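Local coordinates for nitrogenase molybdenum-iron protein beta chain (Clostridium pasteurianum, PDB 4WES) that forms, with its alpha partner, the molybdenum-iron component of nitrogenase, which reduces dinitrogen to ammonia, and shares the [8Fe-7S] cluster with that subunit, at residues B[54-57]-B[63-66]; B[86-91]-B[98-103]; B[237-242]-B[278-283]. All blocks are in the same frame, centred on the assembly; numbering follows the deposited sequence.

Contact 1: B[54-57]-B[63-66]; sequences TVLS and PAMA
Two similar first torsions set the helical side of this contact: in Leu-56 CG stands anti to the carbonyl carbon (chi1 -68°), and in Ser-57 OG does the same (chi1 -70°). Leu-56 meets the chain leaving the helix with its CB, which lies 3.7 Å from CB of Ala-64, while its CD1 is a looser neighbour at 4.2 Å from that methyl. Ser-57 sets its hydroxyl beside the Pro-63/Ala-64 peptide, its OG 3.7 Å from Ala-64 N and 3.9 Å from Pro-63 C, neither distance being a hydrogen bond. The Ala-64 methyl thus rests between the apolar start of one side chain and the hydroxyl of the next, with Ser-57 OG 4.0 Å from Ala-64 CB.

The hydroxyl is held by the turn itself, because OG of Ser-57 bonds to the carbonyl O of Glu-62, the residue just before Pro-63. A water adds a second grip, donating to Ser-57 OG at 2.7 Å; its link to Ala-64 O is long and weak, and that carbonyl also accepts from Arg-53 NE. The contact is therefore an example of a chain folding back on the last turns of the helix it has just left. Helix 46-60 carries Cys-48, a ligand of the [8Fe-7S] cluster, and Met-29 and Val-26 of helix 24-33 pack on Leu-56. Pro-63 touches Phe-469 of the alpha chain, and its side chain is about 6 Å from a bound iron(II) ion.

Dispersion accounts for the Leu-56 to Ala-64 pair, whereas the polar tie rests on the Ser-57 OG to Glu-62 O bond, the water bridge being at most a weak addition; that bond probably helps fix the turn after helix 46-60, which itself carries Lys-61 and Glu-62 of the iron site.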
ATOM      1  N   THR B  54      -8.981 -23.417  -9.908  1.00  7.40           N
ATOM      2  CA  THR B  54      -9.586 -22.408  -9.051  1.00  7.19           C
ATOM      3  C   THR B  54      -8.577 -21.539  -8.369  1.00  7.05           C
ATOM      4  O   THR B  54      -8.745 -20.304  -8.295  1.00  7.79           O
ATOM      5  CB  THR B  54     -10.546 -23.086  -8.042  1.00  7.56           C
ATOM      6  OG1 THR B  54     -11.668 -23.614  -8.771  1.00  7.87           O
ATOM      7  CG2 THR B  54     -11.042 -22.140  -6.984  1.00  7.68           C
ATOM      8  N   VAL B  55      -7.527 -22.137  -7.795  1.00  7.26           N
ATOM      9  CA  VAL B  55      -6.567 -21.317  -7.051  1.00  7.21           C
ATOM     10  C   VAL B  55      -5.873 -20.338  -8.011  1.00  7.09           C
ATOM     11  O   VAL B  55      -5.582 -19.207  -7.650  1.00  7.76           O
ATOM     12  CB  VAL B  55      -5.588 -22.157  -6.216  1.00  7.72           C
ATOM     13  CG1 VAL B  55      -4.633 -22.934  -7.084  1.00  7.99           C
ATOM     14  CG2 VAL B  55      -4.832 -21.284  -5.229  1.00  8.25           C
ATOM     15  N   LEU B  56      -5.574 -20.788  -9.233  1.00  7.55           N
ATOM     16  CA  LEU B  56      -4.975 -19.887 -10.211  1.00  7.63           C
ATOM     17  C   LEU B  56      -5.900 -18.713 -10.537  1.00  7.20           C
ATOM     18  O   LEU B  56      -5.414 -17.572 -10.628  1.00  8.08           O
ATOM     19  CB  LEU B  56      -4.597 -20.668 -11.458  1.00  7.88           C
ATOM     20  CG  LEU B  56      -3.451 -21.683 -11.282  1.00  8.88           C
ATOM     21  CD1 LEU B  56      -3.291 -22.527 -12.536  1.00 10.17           C
ATOM     22  CD2 LEU B  56      -2.130 -20.990 -10.944  1.00 10.57           C
ATOM     23  N   SER B  57      -7.195 -18.963 -10.721  1.00  7.44           N
ATOM     24  CA  SER B  57      -8.111 -17.855 -10.975  1.00  7.78           C
ATOM     25  C   SER B  57      -8.245 -16.937  -9.765  1.00  7.62           C
ATOM     26  O   SER B  57      -8.372 -15.710  -9.936  1.00  8.36           O
ATOM     27  CB  SER B  57      -9.484 -18.357 -11.383  1.00  8.46           C
ATOM     28  OG  SER B  57      -9.464 -18.936 -12.674  1.00  9.35           O
ATOM     29  N   PRO B  63      -8.967 -16.287 -16.209  1.00  7.79           N
ATOM     30  CA  PRO B  63      -9.259 -17.672 -16.519  1.00  8.32           C
ATOM     31  C   PRO B  63      -8.015 -18.546 -16.307  1.00  8.53           C
ATOM     32  O   PRO B  63      -6.887 -18.063 -16.444  1.00  9.25           O
ATOM     33  CB  PRO B  63      -9.602 -17.625 -18.029  1.00  9.58           C
ATOM     34  CG  PRO B  63     -10.021 -16.207 -18.258  1.00  9.45           C
ATOM     35  CD  PRO B  63      -9.098 -15.413 -17.379  1.00  9.25           C
ATOM     36  N   ALA B  64      -8.246 -19.819 -16.060  1.00  8.40           N
ATOM     37  CA  ALA B  64      -7.154 -20.811 -15.998  1.00  8.71           C
ATOM     38  C   ALA B  64      -7.721 -22.125 -16.473  1.00  8.41           C
ATOM     39  O   ALA B  64      -8.415 -22.821 -15.710  1.00  9.89           O
ATOM     40  CB  ALA B  64      -6.568 -20.923 -14.595  1.00  9.14           C
ATOM     41  N   MET B  65      -7.467 -22.463 -17.734  1.00  9.08           N
ATOM     42  CA  MET B  65      -8.072 -23.611 -18.392  0.52  9.59           C
ATOM     43  C   MET B  65      -7.280 -24.878 -18.147  1.00  9.54           C
ATOM     44  O   MET B  65      -6.038 -24.846 -18.204  1.00 10.70           O
ATOM     45  CB  MET B  65      -8.088 -23.355 -19.898  0.52  9.70           C
ATOM     46  CG  MET B  65      -9.251 -22.485 -20.328  0.52 11.86           C
ATOM     47  SD  MET B  65     -10.781 -23.402 -20.091  0.52 12.73           S
ATOM     48  CE  MET B  65     -11.908 -22.096 -19.708  0.52 12.30           C
ATOM     49  N   ALA B  66      -7.982 -25.986 -17.923  1.00  9.27           N
ATOM     50  CA  ALA B  66      -7.370 -27.321 -17.910  1.00  8.79           C
ATOM     51  C   ALA B  66      -8.487 -28.342 -18.081  1.00  9.38           C
ATOM     52  O   ALA B  66      -9.614 -28.128 -17.629  1.00  9.72           O
ATOM     53  CB  ALA B  66      -6.599 -27.619 -16.632  1.00  9.68           C
TER
HETATM   54  O   HOH W   1     -10.308 -21.393 -13.198  1.00 13.73           O

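Contact 2: B[86-91]-B[98-103]; sequences TAVKNI and DIIAVH
Ile-100 projects from strand 99-104 onto Ile-91 and Val-88 of helix 81-95, the last helix of a beta-alpha-beta crossover that leads from strand 67-68 to strand 99-104 of the same parallel sheet. The helix covers one face of the sheet, and Ile-100 is the one strand residue that touches the helical segment and has the most surface buried. Ile-100 is extended beyond CG1 (chi2 175°), which makes CD1 its leading atom. Ile-91 reaches toward it tip to tip: its CG2, anti to the backbone N, presents a methyl at 3.6 Å from Ile-100 CD1, with Ile-91 CB at 4.0 Å from the same CD1. Val-88, one helical turn earlier, comes in at a slant, and the branch it offers is CG2.

All three residues are buried and no hydrogen bond joins the segments, making this a purely apolar helix-to-sheet seam. The helix is covered in turn by the alpha chain: Gly-46 of that chain packs on Ile-91, and Asn-90 hydrogen-bonds through OD1 to Thr-17 OG1 and through ND2 to Pro-45 O, both of the alpha chain. Between the two helical side chains sits the terminal methyl of the strand residue, Ile-100 CD1, which lies 4.0 Å from Val-88 CG2.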
ATOM      1  N   THR B  86     -10.021 -41.259 -24.219  1.00 14.69           N
ATOM      2  CA  THR B  86     -11.265 -40.553 -24.509  1.00 14.52           C
ATOM      3  C   THR B  86     -11.080 -39.057 -24.374  1.00 13.25           C
ATOM      4  O   THR B  86     -11.547 -38.286 -25.218  1.00 13.89           O
ATOM      5  CB  THR B  86     -12.380 -41.003 -23.556  1.00 14.74           C
ATOM      6  OG1 THR B  86     -12.629 -42.399 -23.808  1.00 16.78           O
ATOM      7  CG2 THR B  86     -13.638 -40.199 -23.710  1.00 15.79           C
ATOM      8  N   ALA B  87     -10.383 -38.633 -23.329  1.00 12.39           N
ATOM      9  CA  ALA B  87     -10.168 -37.203 -23.141  1.00 12.64           C
ATOM     10  C   ALA B  87      -9.482 -36.543 -24.319  1.00 12.15           C
ATOM     11  O   ALA B  87      -9.924 -35.507 -24.792  1.00 12.83           O
ATOM     12  CB  ALA B  87      -9.352 -36.939 -21.885  1.00 12.08           C
ATOM     13  N   VAL B  88      -8.430 -37.165 -24.835  1.00 12.78           N
ATOM     14  CA  VAL B  88      -7.645 -36.563 -25.902  1.00 13.46           C
ATOM     15  C   VAL B  88      -8.511 -36.381 -27.163  1.00 14.17           C
ATOM     16  O   VAL B  88      -8.381 -35.357 -27.883  1.00 15.22           O
ATOM     17  CB  VAL B  88      -6.368 -37.374 -26.136  1.00 16.62           C
ATOM     18  CG1 VAL B  88      -5.693 -37.103 -27.453  1.00 20.29           C
ATOM     19  CG2 VAL B  88      -5.399 -37.135 -25.006  1.00 15.31           C
ATOM     20  N   LYS B  89      -9.408 -37.336 -27.431  1.00 14.82           N
ATOM     21  CA  LYS B  89     -10.296 -37.206 -28.590  0.51 15.53           C
ATOM     22  C   LYS B  89     -11.239 -36.015 -28.438  1.00 15.76           C
ATOM     23  O   LYS B  89     -11.504 -35.293 -29.410  1.00 17.10           O
ATOM     24  CB  LYS B  89     -11.088 -38.492 -28.833  0.51 14.76           C
ATOM     25  CG  LYS B  89     -10.205 -39.705 -29.053  0.51 17.09           C
ATOM     26  CD  LYS B  89     -11.037 -40.945 -29.346  0.51 22.97           C
ATOM     27  CE  LYS B  89     -10.301 -42.220 -28.969  0.51 31.67           C
ATOM     28  NZ  LYS B  89     -10.982 -43.424 -29.506  0.51 44.52           N
ATOM     29  N   ASN B  90     -11.753 -35.798 -27.234  1.00 13.99           N
ATOM     30  CA  ASN B  90     -12.617 -34.635 -26.989  1.00 14.21           C
ATOM     31  C   ASN B  90     -11.846 -33.330 -26.959  1.00 14.23           C
ATOM     32  O   ASN B  90     -12.359 -32.298 -27.457  1.00 15.56           O
ATOM     33  CB  ASN B  90     -13.419 -34.828 -25.715  1.00 13.77           C
ATOM     34  CG  ASN B  90     -14.507 -35.855 -25.906  1.00 13.67           C
ATOM     35  OD1 ASN B  90     -15.391 -35.674 -26.749  1.00 14.76           O
ATOM     36  ND2 ASN B  90     -14.475 -36.946 -25.122  1.00 16.82           N
ATOM     37  N   ILE B  91     -10.630 -33.350 -26.429  1.00 13.14           N
ATOM     38  CA  ILE B  91      -9.848 -32.134 -26.337  1.00 12.53           C
ATOM     39  C   ILE B  91      -9.498 -31.619 -27.727  1.00 12.90           C
ATOM     40  O   ILE B  91      -9.687 -30.438 -28.045  1.00 12.77           O
ATOM     41  CB  ILE B  91      -8.588 -32.371 -25.524  1.00 11.29           C
ATOM     42  CG1 ILE B  91      -8.950 -32.595 -24.063  1.00 12.27           C
ATOM     43  CG2 ILE B  91      -7.657 -31.196 -25.660  1.00 12.48           C
ATOM     44  CD1 ILE B  91      -7.882 -33.301 -23.251  1.00 12.53           C
ATOM     45  N   ASP B  98      -2.568 -26.899 -29.507  1.00 11.66           N
ATOM     46  CA  ASP B  98      -1.447 -27.443 -30.296  1.00 12.28           C
ATOM     47  C   ASP B  98      -0.714 -28.548 -29.518  1.00 12.45           C
ATOM     48  O   ASP B  98      -0.070 -29.418 -30.112  1.00 14.28           O
ATOM     49  CB  ASP B  98      -0.484 -26.338 -30.708  1.00 12.68           C
ATOM     50  CG  ASP B  98      -1.069 -25.413 -31.748  1.00 13.85           C
ATOM     51  OD1 ASP B  98      -2.107 -25.743 -32.351  1.00 17.21           O
ATOM     52  OD2 ASP B  98      -0.475 -24.342 -31.951  1.00 14.88           O
ATOM     53  N   ILE B  99      -0.792 -28.475 -28.180  1.00 11.90           N
ATOM     54  CA  ILE B  99      -0.107 -29.403 -27.301  1.00 11.41           C
ATOM     55  C   ILE B  99      -0.953 -29.610 -26.054  1.00 11.61           C
ATOM     56  O   ILE B  99      -1.483 -28.661 -25.493  1.00 11.85           O
ATOM     57  CB  ILE B  99       1.325 -28.917 -26.976  1.00 11.83           C
ATOM     58  CG1 ILE B  99       2.051 -29.907 -26.080  1.00 12.66           C
ATOM     59  CG2 ILE B  99       1.349 -27.506 -26.399  1.00 12.80           C
ATOM     60  CD1 ILE B  99       3.541 -29.632 -25.958  1.00 14.08           C
ATOM     61  N   ILE B 100      -1.091 -30.878 -25.662  1.00 11.85           N
ATOM     62  CA  ILE B 100      -1.692 -31.253 -24.387  1.00 10.76           C
ATOM     63  C   ILE B 100      -0.550 -31.605 -23.444  1.00 11.45           C
ATOM     64  O   ILE B 100       0.265 -32.456 -23.765  1.00 11.97           O
ATOM     65  CB  ILE B 100      -2.659 -32.439 -24.549  1.00 11.47           C
ATOM     66  CG1 ILE B 100      -3.794 -32.099 -25.522  1.00 12.25           C
ATOM     67  CG2 ILE B 100      -3.197 -32.860 -23.190  1.00 13.69           C
ATOM     68  CD1 ILE B 100      -4.704 -33.261 -25.820  1.00 13.30           C
ATOM     69  N   ALA B 101      -0.494 -30.935 -22.284  1.00 10.96           N
ATOM     70  CA  ALA B 101       0.561 -31.206 -21.322  1.00 10.67           C
ATOM     71  C   ALA B 101      -0.066 -31.882 -20.105  1.00 10.34           C
ATOM     72  O   ALA B 101      -0.738 -31.253 -19.302  1.00 10.64           O
ATOM     73  CB  ALA B 101       1.260 -29.938 -20.908  1.00 11.47           C
ATOM     74  N   VAL B 102       0.153 -33.186 -20.014  1.00 10.59           N
ATOM     75  CA  VAL B 102      -0.465 -34.026 -18.984  1.00 10.79           C
ATOM     76  C   VAL B 102       0.378 -34.033 -17.709  1.00 10.21           C
ATOM     77  O   VAL B 102       1.601 -34.197 -17.757  1.00 11.27           O
ATOM     78  CB  VAL B 102      -0.580 -35.478 -19.505  1.00 10.41           C
ATOM     79  CG1 VAL B 102      -1.212 -36.357 -18.431  1.00 11.95           C
ATOM     80  CG2 VAL B 102      -1.409 -35.514 -20.786  1.00 11.26           C
ATOM     81  N   HIS B 103      -0.294 -33.891 -16.565  1.00  9.48           N
ATOM     82  CA  HIS B 103       0.319 -34.182 -15.293  1.00  9.31           C
ATOM     83  C   HIS B 103      -0.615 -35.151 -14.545  1.00  9.58           C
ATOM     84  O   HIS B 103      -1.712 -35.466 -15.041  1.00 10.38           O
ATOM     85  CB  HIS B 103       0.584 -32.895 -14.484  1.00  9.94           C
ATOM     86  CG  HIS B 103      -0.658 -32.114 -14.160  1.00 10.07           C
ATOM     87  ND1 HIS B 103      -1.087 -31.037 -14.900  1.00  9.66           N
ATOM     88  CD2 HIS B 103      -1.599 -32.291 -13.199  1.00 10.06           C
ATOM     89  CE1 HIS B 103      -2.208 -30.565 -14.365  1.00 10.84           C
ATOM     90  NE2 HIS B 103      -2.543 -31.319 -13.346  1.00 11.13           N
TER

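Contact 3: B[237-242]-B[278-283]; sequences LTLSLG and MALSEA
This is an apolar helix-on-sheet contact in a three-layer alpha/beta domain: helix 270-284 lies over one face of the parallel sheet that contains strand 237-241, while helix 243-257 takes the other face. Leu-237 and Leu-239 turn toward helix 270-284, whereas Thr-238 between them and Ser-240 beyond pack against helix 243-257, as expected for a strand sandwiched between two helical layers.

The first pair is Leu-237 with Ala-283. In Leu-237, CG lies anti to the backbone N (chi1 179°), and its CD2 methyl ends 3.8 Å from Ala-283 CB, toward the more open margin of the contact. Deeper in, Leu-239 points its CB at the helix and carries CG anti to its own carbonyl carbon (chi1 -65°). Its CD1 meets the end of Leu-280, the two side chains crossing at a slant. The 3.2 Å between Leu-239 CD1 and Leu-280 CD1 is tighter than usual for two methyls and doubtful, since Leu-280 has two conformers. Leu-280 also touches Met-194 and Ile-196, and Ala-279 packs on Leu-264 of the adjacent strand.

No hydrogen bond joins the segments, and their direct contacts are apolar; burial of carbon therefore probably contributes most at the inner Leu-239 end and less at the solvent-facing end, where the CB methyl of Ala-283 meets Leu-237.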
ATOM      1  N   LEU B 237      23.761 -22.122 -23.363  1.00 15.88           N
ATOM      2  CA  LEU B 237      23.797 -22.165 -21.908  1.00 15.51           C
ATOM      3  C   LEU B 237      22.360 -22.104 -21.438  1.00 13.82           C
ATOM      4  O   LEU B 237      21.527 -21.451 -22.085  1.00 15.74           O
ATOM      5  CB  LEU B 237      24.567 -20.953 -21.353  1.00 17.08           C
ATOM      6  CG  LEU B 237      24.708 -20.806 -19.843  1.00 16.82           C
ATOM      7  CD1 LEU B 237      25.519 -21.925 -19.232  1.00 18.06           C
ATOM      8  CD2 LEU B 237      25.280 -19.445 -19.484  1.00 18.41           C
ATOM      9  N   THR B 238      22.083 -22.735 -20.287  1.00 13.06           N
ATOM     10  CA  THR B 238      20.828 -22.558 -19.572  1.00 12.67           C
ATOM     11  C   THR B 238      21.122 -21.911 -18.221  1.00 13.49           C
ATOM     12  O   THR B 238      21.953 -22.406 -17.476  1.00 14.45           O
ATOM     13  CB  THR B 238      20.122 -23.914 -19.358  1.00 13.36           C
ATOM     14  OG1 THR B 238      19.870 -24.549 -20.620  1.00 14.14           O
ATOM     15  CG2 THR B 238      18.830 -23.734 -18.573  1.00 13.85           C
ATOM     16  N   LEU B 239      20.399 -20.838 -17.913  1.00 12.67           N
ATOM     17  CA  LEU B 239      20.404 -20.280 -16.554  1.00 12.37           C
ATOM     18  C   LEU B 239      19.190 -20.817 -15.819  1.00 11.88           C
ATOM     19  O   LEU B 239      18.040 -20.642 -16.258  1.00 12.95           O
ATOM     20  CB  LEU B 239      20.375 -18.759 -16.583  1.00 13.92           C
ATOM     21  CG  LEU B 239      21.611 -18.102 -17.205  1.00 16.85           C
ATOM     22  CD1 LEU B 239      21.562 -16.588 -17.135  1.00 18.94           C
ATOM     23  CD2 LEU B 239      22.901 -18.620 -16.572  1.00 17.71           C
ATOM     24  N   SER B 240      19.457 -21.505 -14.703  1.00 12.11           N
ATOM     25  CA  SER B 240      18.411 -22.084 -13.850  1.00 11.63           C
ATOM     26  C   SER B 240      18.197 -21.136 -12.680  1.00 11.16           C
ATOM     27  O   SER B 240      19.077 -21.022 -11.829  1.00 12.08           O
ATOM     28  CB  SER B 240      18.930 -23.442 -13.355  1.00 12.86           C
ATOM     29  OG  SER B 240      17.987 -23.990 -12.471  1.00 14.02           O
ATOM     30  N   LEU B 241      17.066 -20.423 -12.661  1.00 10.48           N
ATOM     31  CA  LEU B 241      16.821 -19.451 -11.613  1.00 11.19           C
ATOM     32  C   LEU B 241      15.983 -20.106 -10.538  1.00 10.71           C
ATOM     33  O   LEU B 241      14.793 -20.392 -10.756  1.00 10.82           O
ATOM     34  CB  LEU B 241      16.106 -18.230 -12.143  1.00 10.93           C
ATOM     35  CG  LEU B 241      16.746 -17.499 -13.323  1.00 12.10           C
ATOM     36  CD1 LEU B 241      16.040 -16.195 -13.620  1.00 13.23           C
ATOM     37  CD2 LEU B 241      18.230 -17.245 -13.171  1.00 14.17           C
ATOM     38  N   GLY B 242      16.589 -20.349  -9.384  1.00 10.78           N
ATOM     39  CA  GLY B 242      15.897 -21.023  -8.285  1.00 11.23           C
ATOM     40  C   GLY B 242      16.074 -22.521  -8.427  1.00 11.02           C
ATOM     41  O   GLY B 242      15.407 -23.163  -9.207  1.00 12.16           O
ATOM     42  N   MET B 278      25.645 -10.338 -13.536  1.00 12.41           N
ATOM     43  CA  MET B 278      27.048 -10.771 -13.769  1.00 12.95           C
ATOM     44  C   MET B 278      27.115 -12.069 -14.542  1.00 12.97           C
ATOM     45  O   MET B 278      27.974 -12.222 -15.420  1.00 13.95           O
ATOM     46  CB  MET B 278      27.819 -10.882 -12.459  1.00 14.07           C
ATOM     47  CG  MET B 278      28.066  -9.553 -11.754  1.00 15.07           C
ATOM     48  SD  MET B 278      29.028  -8.383 -12.681  1.00 21.68           S
ATOM     49  CE  MET B 278      27.826  -7.806 -13.883  1.00 62.49           C
ATOM     50  N   ALA B 279      26.218 -13.028 -14.264  1.00 13.44           N
ATOM     51  CA  ALA B 279      26.200 -14.270 -15.028  1.00 14.27           C
ATOM     52  C   ALA B 279      25.939 -13.970 -16.484  1.00 14.06           C
ATOM     53  O   ALA B 279      26.574 -14.573 -17.379  1.00 15.75           O
ATOM     54  CB  ALA B 279      25.149 -15.221 -14.486  1.00 14.34           C
ATOM     55  N   LEU B 280      24.997 -13.088 -16.774  1.00 14.28           N
ATOM     56  CA  LEU B 280      24.696 -12.700 -18.166  0.51 15.12           C
ATOM     57  C   LEU B 280      25.910 -12.071 -18.835  1.00 14.23           C
ATOM     58  O   LEU B 280      26.255 -12.411 -19.975  1.00 17.09           O
ATOM     59  CB  LEU B 280      23.543 -11.696 -18.196  0.51 16.72           C
ATOM     60  CG  LEU B 280      22.077 -12.158 -18.264  0.51 20.79           C
ATOM     61  CD1 LEU B 280      21.793 -13.386 -17.409  0.51 22.22           C
ATOM     62  CD2 LEU B 280      21.170 -11.004 -17.845  0.51 17.41           C
ATOM     63  N   SER B 281      26.534 -11.110 -18.174  1.00 14.40           N
ATOM     64  CA  SER B 281      27.694 -10.413 -18.743  1.00 15.53           C
ATOM     65  C   SER B 281      28.854 -11.364 -18.969  1.00 16.37           C
ATOM     66  O   SER B 281      29.473 -11.340 -20.030  1.00 17.51           O
ATOM     67  CB  SER B 281      28.091  -9.256 -17.830  1.00 16.11           C
ATOM     68  OG  SER B 281      29.174  -8.527 -18.372  1.00 18.24           O
ATOM     69  N   GLU B 282      29.114 -12.230 -17.993  1.00 15.97           N
ATOM     70  CA  GLU B 282      30.216 -13.176 -18.099  1.00 18.23           C
ATOM     71  C   GLU B 282      29.993 -14.195 -19.200  1.00 16.57           C
ATOM     72  O   GLU B 282      30.944 -14.616 -19.888  1.00 20.72           O
ATOM     73  CB  GLU B 282      30.469 -13.884 -16.778  1.00 20.05           C
ATOM     74  CG  GLU B 282      30.995 -12.950 -15.677  1.00 23.88           C
ATOM     75  CD  GLU B 282      30.889 -13.548 -14.271  1.00 27.85           C
ATOM     76  OE1 GLU B 282      31.156 -12.782 -13.322  1.00 27.67           O
ATOM     77  OE2 GLU B 282      30.544 -14.750 -14.114  1.00 49.26           O
ATOM     78  N   ALA B 283      28.748 -14.628 -19.374  1.00 16.28           N
ATOM     79  CA  ALA B 283      28.449 -15.641 -20.385  1.00 18.73           C
ATOM     80  C   ALA B 283      28.568 -15.124 -21.815  1.00 18.51           C
ATOM     81  O   ALA B 283      28.766 -15.907 -22.747  1.00 22.54           O
ATOM     82  CB  ALA B 283      27.051 -16.192 -20.181  1.00 18.75           C
TER

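From the N terminus the three contacts follow one another in series, with no nesting or crossing. Contact 1 closes the short turn where helix 46-60 gives way to the chain before strand 67-68, tying the helix to the loop after it. Further on, contact 2 closes the short turn from helix 81-95 into strand 99-104; its centre is about 17 Å from that of contact 1, with nearest atoms about 6 Å apart. Contact 3 closes a wider loop, which takes in helix 243-257 and strand 261-264, in the following parallel sheet, on the opposite side of the chain's centre from contact 1. Contacts 2 and 3 each tie a helix to a strand of its own sheet.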